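Local coordinates for flavoredoxin (Methanosarcina acetivorans, PDB 3BNK), which binds flavin mononucleotide as its cofactor and probably serves in electron transport as a flavoredoxin-family protein, at residues G22-G27 with T106-K111; N116-V121 with I137-S142; V18-A23 with N70-G75. One frame throughout, in Å; residues are numbered along the deposited sequence.

Contact 1: G22-G27 with T106-K111; sequences GANVKG and TAPMIK
Pro108 lays its ring against the strand 22-25 where Ala23 passes into Asn24: its CD lies 3.5 Å from Ala23 C, and its CG 3.5 Å from Asn24 OD1. The CG and CD methylenes of the puckered ring can lie against this peptide because they ask for no hydrogen-bond partner. Asn24 carries the polar half of the contact. With chi1 at -86° its CG stands anti to the carbonyl carbon, and the amide is held beside Thr106, with CG 3.4 Å from Thr106 O. OD1 is gripped by the hydroxyl of Tyr101, while Thr106 OG1, anti to its own backbone N, pairs with Asn64 OD1. No direct hydrogen bond joins the two segments; a water oxygen 3.0 Å from Asn24 N accepts from it and donates to Thr106 O. An alanine in place of Asn24 removes OD1, and with it the bond to Tyr101 and the contact with Pro108 CG, and would probably loosen the 106-108 segment against the strand. Gly22 suits its place because a CB would run into Pro108 O, which accepts from Ser68 OG. Strand 28-41 packs Ala29 on Asn24 and Pro108, helix 57-64 packs Ile61 on Ala23, and strand 66-71 meets Thr106 and Ala107 through Ser66.

Contact 2: N116-V121 with I137-S142; sequences NLECRV and IIAAYS
Tyr141 OH donates to Glu118 OE1 at 2.9 Å, reaching the carboxylate from above its plane, while OE1 lies at the edge of the phenol ring and in its plane. Glu118 gets there by an extended chain, CG anti to the backbone N (chi1 -178°), and its OE2 accepts from Leu104 N. An antiparallel ladder joins the backbones. Asn116 and Tyr141 form a hydrogen-bonded pair, with Tyr141 N 2.9 Å from Asn116 O, and Glu118 N meets Ala139 O nearly along the carbonyl axis. Glu118 O faces two residues: it takes a good bond from Ile138 N, at 3.0 Å, and a weak one from Ala139 N. This is a classic beta bulge, shifting the register so that Cys119 pairs with Ile137. Ala139 is small enough to let the carboxylate edge come close, its CB 3.4 Å from Glu118 OE1. The other face is apolar: Leu117 CD2 packs 3.8 Å from Ala140 CB, and Ile137 CG1 touches Cys119 SG. Val11 and Ile7 of the second subunit cover this side, and its strand extends the sheet beyond 140-142. The buried carboxylate's negative charge is thus probably stabilised by the phenol and the backbone N-H of Leu104.

Contact 3: V18-A23 with N70-G75; sequences VTLLGA and NFPYSG
Asn70 sits in its strand opposite Leu20, the two forming an antiparallel hydrogen-bonded pair. Its CB lies 4.0 Å from Leu20 CB and closer still, 3.3 Å, to Leu20 O. From there chi1 of -63° sets CG anti to the carbonyl carbon, 3.7 Å from the same oxygen. At the tip the amide divides its work. ND2 bends back to donate to Leu20 O at 3.0 Å, coming from above the carbonyl plane although the oxygen lies in the plane of the amide, and it also bonds Ser68 OG. OD1 turns to partners beyond the two segments, accepting from Asn116 ND2 and from Ile110 N. Leu20 O therefore holds two donors, since Asn70 N reaches it within the carbonyl plane, if with a bent N-H angle of 135°. Asn70 O is doubly gripped as well: Leu20 N meets it in plane at 2.7 Å, and Thr19 OG1, anti to its own backbone N, donates from above the plane at the same 2.7 Å. That hydroxyl also sits over one face of the Phe71 ring. Farther on, Pro72 has no N-H to give; its CD rests 3.4 Å from Val18 O, and a water bridges Val18 O to Pro72 O. Asparagine suits this buried place because it both donates and accepts, so its side chain supplements the backbone pairing with Leu20 while its oxygen ties this strand to two others.

Along the chain, contacts 1 and 3 start from the same strand, 16-25, and share Gly22 and Ala23; contact 2 opens only after both have closed. The three centres lie 12 to 13 Å apart. Strands 16-25, 66-71, 115-126 and 130-142 are successive neighbours in one antiparallel sheet, so contacts 3 and 2 are seams of that sheet, whereas contact 1 lays the 106-111 segment against it. Met109 SD packs on Asn116, Glu118 and Tyr141, bringing contact 1 onto contact 2. The sheet continues into the second subunit at contact 2, while the flavin lies nearest contact 3, about 5 Å from the side chain of Val18; one framework thus reaches both dimer interface and cofactor.

Contact 1: G22-G27 with T106-K111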
# COMPACT_ATOMS: atom_id res chain seq x y z
N GLY B 22 -10.90 -6.73 -9.75
CA GLY B 22 -12.03 -7.26 -10.52
C GLY B 22 -13.27 -6.39 -10.42
O GLY B 22 -13.62 -5.91 -9.35
N ALA B 23 -13.91 -6.17 -11.56
CA ALA B 23 -15.20 -5.50 -11.60
C ALA B 23 -16.03 -5.98 -12.78
O ALA B 23 -15.50 -6.35 -13.83
CB ALA B 23 -15.01 -3.98 -11.64
N ASN B 24 -17.34 -6.02 -12.57
CA ASN B 24 -18.26 -6.18 -13.68
C ASN B 24 -18.41 -4.85 -14.38
O ASN B 24 -18.59 -3.82 -13.72
CB ASN B 24 -19.63 -6.69 -13.22
CG ASN B 24 -19.70 -8.20 -13.11
OD1 ASN B 24 -18.67 -8.90 -13.16
ND2 ASN B 24 -20.90 -8.72 -12.97
N VAL B 25 -18.29 -4.87 -15.70
CA VAL B 25 -18.53 -3.70 -16.53
C VAL B 25 -19.50 -4.18 -17.59
O VAL B 25 -19.20 -5.14 -18.31
CB VAL B 25 -17.23 -3.13 -17.17
CG1 VAL B 25 -17.46 -1.68 -17.63
CG2 VAL B 25 -16.04 -3.18 -16.20
N LYS B 26 -20.66 -3.54 -17.65
CA LYS B 26 -21.76 -3.95 -18.53
C LYS B 26 -22.04 -5.46 -18.42
O LYS B 26 -22.24 -6.15 -19.43
CB LYS B 26 -21.49 -3.55 -19.99
CG LYS B 26 -21.53 -2.05 -20.24
CD LYS B 26 -20.95 -1.73 -21.62
CE LYS B 26 -20.60 -0.26 -21.74
NZ LYS B 26 -19.55 -0.03 -22.77
N GLY B 27 -22.05 -5.96 -17.18
CA GLY B 27 -22.39 -7.35 -16.89
C GLY B 27 -21.29 -8.37 -17.11
O GLY B 27 -21.48 -9.56 -16.81
N THR B 106 -21.71 -9.34 -7.69
CA THR B 106 -21.35 -8.52 -8.84
C THR B 106 -19.86 -8.13 -8.90
O THR B 106 -19.44 -7.40 -9.81
CB THR B 106 -22.22 -7.25 -8.83
OG1 THR B 106 -21.95 -6.49 -10.00
CG2 THR B 106 -21.89 -6.41 -7.64
N ALA B 107 -19.09 -8.59 -7.93
CA ALA B 107 -17.64 -8.39 -7.95
C ALA B 107 -16.92 -9.69 -8.33
O ALA B 107 -16.81 -10.61 -7.53
CB ALA B 107 -17.14 -7.85 -6.62
N PRO B 108 -16.41 -9.75 -9.57
CA PRO B 108 -15.83 -10.99 -10.06
C PRO B 108 -14.48 -11.26 -9.39
O PRO B 108 -13.62 -10.38 -9.30
CB PRO B 108 -15.69 -10.74 -11.57
CG PRO B 108 -15.53 -9.26 -11.70
CD PRO B 108 -16.32 -8.65 -10.55
N MET B 109 -14.31 -12.49 -8.90
CA MET B 109 -13.08 -12.90 -8.22
C MET B 109 -12.38 -14.03 -8.97
O MET B 109 -13.01 -14.75 -9.74
CB MET B 109 -13.37 -13.30 -6.77
CG MET B 109 -13.71 -12.12 -5.89
SD MET B 109 -14.33 -12.60 -4.26
CE MET B 109 -15.97 -13.23 -4.68
N ILE B 110 -11.08 -14.16 -8.75
CA ILE B 110 -10.25 -15.08 -9.52
C ILE B 110 -9.92 -16.34 -8.72
O ILE B 110 -9.26 -16.28 -7.68
CB ILE B 110 -8.92 -14.42 -9.98
CG1 ILE B 110 -9.20 -13.20 -10.86
CG2 ILE B 110 -8.04 -15.44 -10.75
CD1 ILE B 110 -7.99 -12.32 -11.09
N LYS B 111 -10.36 -17.49 -9.23
CA LYS B 111 -10.22 -18.75 -8.50
C LYS B 111 -8.76 -19.09 -8.20
O LYS B 111 -8.44 -19.61 -7.13
CB LYS B 111 -10.89 -19.90 -9.28
CG LYS B 111 -12.38 -19.91 -9.14
CD LYS B 111 -13.05 -20.87 -10.11
CE LYS B 111 -14.56 -20.90 -9.92
NZ LYS B 111 -15.20 -21.91 -10.82
O HOH W 1 -18.03 -4.80 -9.95

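Contact 2: N116-V121 with I137-S142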
# COMPACT_ATOMS: atom_id res chain seq x y z
N ASN B 116 -8.78 -13.51 -2.07
CA ASN B 116 -9.74 -12.61 -2.72
C ASN B 116 -10.54 -11.81 -1.70
O ASN B 116 -11.17 -12.39 -0.81
CB ASN B 116 -10.72 -13.38 -3.63
CG ASN B 116 -10.08 -14.58 -4.30
OD1 ASN B 116 -10.09 -15.69 -3.75
ND2 ASN B 116 -9.56 -14.38 -5.51
N LEU B 117 -10.50 -10.49 -1.83
CA LEU B 117 -11.26 -9.59 -0.97
C LEU B 117 -12.41 -8.98 -1.76
O LEU B 117 -12.19 -8.26 -2.72
CB LEU B 117 -10.35 -8.50 -0.37
CG LEU B 117 -9.01 -8.92 0.25
CD1 LEU B 117 -8.25 -7.73 0.83
CD2 LEU B 117 -9.14 -10.07 1.31
N GLU B 118 -13.63 -9.30 -1.34
CA GLU B 118 -14.85 -8.87 -2.01
C GLU B 118 -15.34 -7.59 -1.33
O GLU B 118 -15.63 -7.60 -0.14
CB GLU B 118 -15.89 -9.99 -1.96
CG GLU B 118 -17.21 -9.72 -2.67
CD GLU B 118 -18.22 -10.87 -2.48
OE1 GLU B 118 -18.09 -11.66 -1.52
OE2 GLU B 118 -19.16 -10.97 -3.32
N CYS B 119 -15.41 -6.49 -2.08
CA CYS B 119 -15.56 -5.18 -1.45
C CYS B 119 -16.77 -4.39 -1.90
O CYS B 119 -17.10 -4.35 -3.09
CB CYS B 119 -14.30 -4.33 -1.61
SG CYS B 119 -12.80 -5.19 -1.08
N ARG B 120 -17.43 -3.75 -0.93
CA ARG B 120 -18.56 -2.90 -1.22
C ARG B 120 -18.17 -1.44 -1.18
O ARG B 120 -17.67 -0.96 -0.17
CB ARG B 120 -19.72 -3.15 -0.26
CG ARG B 120 -21.04 -2.74 -0.88
CD ARG B 120 -21.90 -1.96 0.04
NE ARG B 120 -22.46 -2.75 1.13
CZ ARG B 120 -22.22 -2.52 2.41
NH1 ARG B 120 -21.43 -1.51 2.78
NH2 ARG B 120 -22.78 -3.29 3.33
N VAL B 121 -18.37 -0.74 -2.28
CA VAL B 121 -18.02 0.68 -2.34
C VAL B 121 -18.78 1.44 -1.26
O VAL B 121 -20.01 1.33 -1.17
CB VAL B 121 -18.24 1.30 -3.74
CG1 VAL B 121 -18.01 2.79 -3.70
CG2 VAL B 121 -17.31 0.65 -4.77
N ILE B 137 -14.51 -4.41 3.18
CA ILE B 137 -14.29 -5.83 2.90
C ILE B 137 -15.43 -6.61 3.54
O ILE B 137 -15.50 -6.77 4.77
CB ILE B 137 -12.91 -6.33 3.40
CG1 ILE B 137 -11.78 -5.44 2.85
CG2 ILE B 137 -12.68 -7.80 2.99
CD1 ILE B 137 -10.47 -5.60 3.64
N ILE B 138 -16.35 -7.08 2.70
CA ILE B 138 -17.53 -7.73 3.23
C ILE B 138 -17.32 -9.24 3.33
O ILE B 138 -17.86 -9.87 4.24
CB ILE B 138 -18.82 -7.36 2.44
CG1 ILE B 138 -18.79 -7.95 1.04
CG2 ILE B 138 -19.05 -5.83 2.45
CD1 ILE B 138 -19.54 -9.30 0.91
N ALA B 139 -16.52 -9.79 2.42
CA ALA B 139 -16.13 -11.19 2.50
C ALA B 139 -14.71 -11.37 2.00
O ALA B 139 -14.27 -10.67 1.08
CB ALA B 139 -17.11 -12.09 1.72
N ALA B 140 -14.00 -12.29 2.65
CA ALA B 140 -12.65 -12.67 2.26
C ALA B 140 -12.57 -14.17 2.09
O ALA B 140 -13.12 -14.93 2.89
CB ALA B 140 -11.64 -12.19 3.30
N TYR B 141 -11.88 -14.57 1.02
CA TYR B 141 -11.75 -15.98 0.63
C TYR B 141 -10.29 -16.37 0.46
O TYR B 141 -9.50 -15.65 -0.16
CB TYR B 141 -12.49 -16.24 -0.70
CG TYR B 141 -13.93 -15.77 -0.74
CD1 TYR B 141 -14.24 -14.44 -1.05
CD2 TYR B 141 -14.98 -16.65 -0.48
CE1 TYR B 141 -15.57 -14.00 -1.08
CE2 TYR B 141 -16.31 -16.23 -0.52
CZ TYR B 141 -16.60 -14.90 -0.82
OH TYR B 141 -17.90 -14.47 -0.86
N SER B 142 -9.94 -17.52 1.01
CA SER B 142 -8.69 -18.17 0.64
C SER B 142 -8.91 -19.68 0.55
O SER B 142 -10.02 -20.15 0.29
CB SER B 142 -7.57 -17.83 1.63
OG SER B 142 -6.32 -18.26 1.14

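Contact 3: V18-A23 with N70-G75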
# COMPACT_ATOMS: atom_id res chain seq x y z
N VAL B 18 1.09 -6.39 -5.53
CA VAL B 18 0.61 -6.73 -6.87
C VAL B 18 -0.70 -7.48 -6.74
O VAL B 18 -0.76 -8.59 -6.19
CB VAL B 18 1.64 -7.56 -7.70
CG1 VAL B 18 1.03 -8.02 -9.02
CG2 VAL B 18 2.89 -6.75 -7.94
N THR B 19 -1.75 -6.84 -7.24
CA THR B 19 -3.08 -7.35 -7.09
C THR B 19 -3.80 -7.30 -8.43
O THR B 19 -3.40 -6.59 -9.34
CB THR B 19 -3.87 -6.61 -5.95
OG1 THR B 19 -4.97 -7.41 -5.56
CG2 THR B 19 -4.45 -5.33 -6.41
N LEU B 20 -4.87 -8.08 -8.53
CA LEU B 20 -5.76 -7.98 -9.66
C LEU B 20 -7.10 -7.41 -9.17
O LEU B 20 -7.71 -7.92 -8.23
CB LEU B 20 -5.91 -9.35 -10.33
CG LEU B 20 -5.17 -9.71 -11.62
CD1 LEU B 20 -4.28 -8.61 -12.21
CD2 LEU B 20 -4.43 -11.07 -11.52
N LEU B 21 -7.52 -6.32 -9.80
CA LEU B 21 -8.75 -5.67 -9.41
C LEU B 21 -9.87 -6.14 -10.34
O LEU B 21 -9.78 -5.96 -11.56
CB LEU B 21 -8.58 -4.14 -9.49
CG LEU B 21 -9.74 -3.21 -9.11
CD1 LEU B 21 -10.93 -3.41 -9.99
CD2 LEU B 21 -10.17 -3.37 -7.66
N GLY B 22 -10.90 -6.73 -9.75
CA GLY B 22 -12.03 -7.26 -10.52
C GLY B 22 -13.27 -6.39 -10.42
O GLY B 22 -13.62 -5.91 -9.35
N ALA B 23 -13.91 -6.17 -11.56
CA ALA B 23 -15.20 -5.50 -11.60
C ALA B 23 -16.03 -5.98 -12.78
O ALA B 23 -15.50 -6.35 -13.83
CB ALA B 23 -15.01 -3.98 -11.64
N ASN B 70 -7.58 -9.19 -5.64
CA ASN B 70 -7.18 -10.58 -5.86
C ASN B 70 -5.66 -10.69 -5.86
O ASN B 70 -4.98 -9.90 -6.52
CB ASN B 70 -7.72 -11.10 -7.22
CG ASN B 70 -9.24 -11.11 -7.30
OD1 ASN B 70 -9.90 -12.01 -6.78
ND2 ASN B 70 -9.80 -10.12 -7.97
N PHE B 71 -5.13 -11.65 -5.11
CA PHE B 71 -3.66 -11.78 -4.96
C PHE B 71 -3.11 -12.94 -5.77
O PHE B 71 -3.26 -14.07 -5.37
CB PHE B 71 -3.27 -11.95 -3.47
CG PHE B 71 -3.43 -10.70 -2.66
CD1 PHE B 71 -4.69 -10.34 -2.16
CD2 PHE B 71 -2.34 -9.88 -2.39
CE1 PHE B 71 -4.86 -9.19 -1.41
CE2 PHE B 71 -2.48 -8.73 -1.63
CZ PHE B 71 -3.75 -8.36 -1.15
N PRO B 72 -2.45 -12.65 -6.91
CA PRO B 72 -1.81 -13.76 -7.62
C PRO B 72 -0.54 -14.25 -6.91
O PRO B 72 0.08 -13.50 -6.16
CB PRO B 72 -1.49 -13.14 -8.98
CG PRO B 72 -1.23 -11.68 -8.66
CD PRO B 72 -2.24 -11.35 -7.58
N TYR B 73 -0.17 -15.51 -7.13
CA TYR B 73 1.16 -15.98 -6.75
C TYR B 73 2.18 -15.69 -7.86
O TYR B 73 1.79 -15.32 -8.98
CB TYR B 73 1.14 -17.47 -6.34
CG TYR B 73 0.54 -18.38 -7.38
CD1 TYR B 73 1.34 -18.99 -8.35
CD2 TYR B 73 -0.83 -18.64 -7.40
CE1 TYR B 73 0.80 -19.83 -9.31
CE2 TYR B 73 -1.39 -19.48 -8.36
CZ TYR B 73 -0.57 -20.06 -9.31
OH TYR B 73 -1.13 -20.90 -10.26
N SER B 74 3.47 -15.82 -7.56
CA SER B 74 4.53 -15.39 -8.50
C SER B 74 4.49 -16.06 -9.89
O SER B 74 4.75 -15.40 -10.90
CB SER B 74 5.92 -15.51 -7.87
OG SER B 74 6.30 -16.87 -7.70
N GLY B 75 4.15 -17.34 -9.94
CA GLY B 75 4.02 -18.05 -11.22
C GLY B 75 2.93 -17.53 -12.15
O GLY B 75 2.87 -17.92 -13.31
O HOH W 2 0.77 -10.83 -5.84